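Local coordinates for uncharacterized protein (Enterococcus faecalis, PDB 3CEX), which is of unknown function but belongs to the DinB superfamily, whose members are built around a bundle of long helices, at residues 44-49 and 94-99. Numbering follows the deposited sequence.
Sequences VTWLMW and EEAAKV
The first turns of helix 44-62, one of the four long helices (8-25, 44-62, 104-124 and 144-170) of the four-helix bundle characteristic of the DinB superfamily, meet the short helix 93-96 and the type I turn from Ala96 to Val99. It is a worked example of one branched side chain set against two tryptophans of successive helical turns, over a face of Trp49 and oblique to Trp46. With CG1 of Val99 anti to its backbone N (chi1 179°), the two methyls divide the work: CG1 lies over a face of the Trp49 indole, 3.8 Å from CD2, while CG2 touches both rings. This second methyl makes a CH-pi contact 4.2 Å from the centroid of the Trp49 six-membered ring, 20° off the ring normal. The same Val99 CG2 comes obliquely to within 3.6 Å of Trp46 CD1. The indoles also meet directly, CZ3 of Trp49 lying over a face of the Trp46 ring. Ala96 CB packs against the pyrrole side of Trp46, 3.6 Å from NE1 and as close to CD1. The carbonyl O of Ala96 approaches Trp46 CD1 at 3.5 Å and also closes the turn, accepting a 3.1 Å bond from Val99 N. Thr45 CG2 lies 3.5 Å from the Val99 backbone O. The polar ends are held elsewhere, Trp46 NE1 by His91 ND1 and Thr45 OG1 by Asn34 OD1. Around the contact, Trp69 and Phe78 meet the Trp49 ring and Leu107 of helix 104-124 touches Thr45. Leu47, pointing away from 94-99, packs on helices 8-25 and 144-170.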
# COMPACT_ATOMS: atom_id res chain seq x y z
N VAL A 44 12.37 6.10 -7.68
CA VAL A 44 11.76 4.79 -7.98
C VAL A 44 12.79 3.68 -7.83
O VAL A 44 12.48 2.63 -7.29
CB VAL A 44 11.06 4.77 -9.36
CG1 VAL A 44 10.58 3.36 -9.75
CG2 VAL A 44 9.88 5.73 -9.35
N THR A 45 14.02 3.92 -8.24
CA THR A 45 15.09 2.92 -8.04
C THR A 45 15.25 2.59 -6.55
O THR A 45 15.26 1.40 -6.17
CB THR A 45 16.43 3.38 -8.58
OG1 THR A 45 16.37 3.46 -10.01
CG2 THR A 45 17.56 2.40 -8.18
N TRP A 46 15.33 3.62 -5.69
CA TRP A 46 15.43 3.35 -4.23
C TRP A 46 14.23 2.56 -3.69
O TRP A 46 14.38 1.62 -2.93
CB TRP A 46 15.59 4.65 -3.45
CG TRP A 46 15.94 4.45 -1.97
CD1 TRP A 46 17.19 4.56 -1.43
CD2 TRP A 46 15.06 4.11 -0.88
NE1 TRP A 46 17.15 4.32 -0.09
CE2 TRP A 46 15.86 4.03 0.28
CE3 TRP A 46 13.68 3.87 -0.78
CZ2 TRP A 46 15.32 3.73 1.56
CZ3 TRP A 46 13.14 3.55 0.49
CH2 TRP A 46 13.97 3.47 1.63
N LEU A 47 13.02 2.97 -4.10
CA LEU A 47 11.78 2.33 -3.64
C LEU A 47 11.69 0.86 -4.03
O LEU A 47 11.30 0.02 -3.22
CB LEU A 47 10.55 3.09 -4.17
CG LEU A 47 10.38 4.46 -3.51
CD1 LEU A 47 9.45 5.37 -4.29
CD2 LEU A 47 9.86 4.26 -2.03
N MSE A 48 12.03 0.55 -5.26
CA MSE A 48 12.01 -0.85 -5.74
C MSE A 48 13.11 -1.68 -5.12
O MSE A 48 12.88 -2.78 -4.72
CB MSE A 48 12.16 -0.91 -7.25
CG MSE A 48 10.91 -0.78 -7.93
SE MSE A 48 10.97 -1.12 -9.85
CE MSE A 48 10.75 -3.01 -10.05
N TRP A 49 14.32 -1.15 -5.04
CA TRP A 49 15.41 -1.85 -4.36
C TRP A 49 15.06 -2.08 -2.89
O TRP A 49 15.21 -3.19 -2.36
CB TRP A 49 16.69 -1.01 -4.44
CG TRP A 49 17.73 -1.46 -3.50
CD1 TRP A 49 18.60 -2.51 -3.68
CD2 TRP A 49 18.03 -0.92 -2.20
NE1 TRP A 49 19.40 -2.63 -2.61
CE2 TRP A 49 19.08 -1.67 -1.68
CE3 TRP A 49 17.51 0.13 -1.43
CZ2 TRP A 49 19.65 -1.41 -0.43
CZ3 TRP A 49 18.05 0.39 -0.22
CH2 TRP A 49 19.11 -0.38 0.29
N GLU A 94 21.53 11.58 1.59
CA GLU A 94 22.73 11.46 0.79
C GLU A 94 23.10 10.01 0.53
O GLU A 94 23.57 9.68 -0.55
CB GLU A 94 23.85 12.24 1.47
CG GLU A 94 23.54 13.77 1.55
CD GLU A 94 22.84 14.27 2.86
OE1 GLU A 94 22.20 13.47 3.61
OE2 GLU A 94 22.95 15.50 3.12
N GLU A 95 22.83 9.12 1.49
CA GLU A 95 22.97 7.68 1.29
C GLU A 95 21.94 7.12 0.31
O GLU A 95 22.27 6.28 -0.54
CB GLU A 95 22.89 6.92 2.61
CG GLU A 95 24.15 7.06 3.48
CD GLU A 95 24.02 6.42 4.86
OE1 GLU A 95 22.90 6.33 5.39
OE2 GLU A 95 25.06 6.07 5.45
N ALA A 96 20.69 7.60 0.41
CA ALA A 96 19.60 7.17 -0.48
C ALA A 96 19.89 7.52 -1.95
O ALA A 96 19.54 6.77 -2.83
CB ALA A 96 18.23 7.76 -0.02
N ALA A 97 20.50 8.68 -2.20
CA ALA A 97 20.88 9.08 -3.56
C ALA A 97 21.91 8.15 -4.19
O ALA A 97 22.10 8.19 -5.39
CB ALA A 97 21.42 10.51 -3.56
N LYS A 98 22.58 7.34 -3.38
CA LYS A 98 23.57 6.40 -3.88
C LYS A 98 22.94 5.08 -4.32
O LYS A 98 23.64 4.22 -4.86
CB LYS A 98 24.63 6.13 -2.81
CG LYS A 98 25.53 7.33 -2.54
CD LYS A 98 26.72 6.93 -1.69
CE LYS A 98 27.18 8.03 -0.73
NZ LYS A 98 28.51 8.53 -1.06
N VAL A 99 21.64 4.90 -4.07
CA VAL A 99 20.99 3.71 -4.57
C VAL A 99 20.53 4.02 -5.99
O VAL A 99 19.48 4.62 -6.22
CB VAL A 99 19.85 3.24 -3.68
CG1 VAL A 99 19.20 1.98 -4.30
CG2 VAL A 99 20.36 2.95 -2.23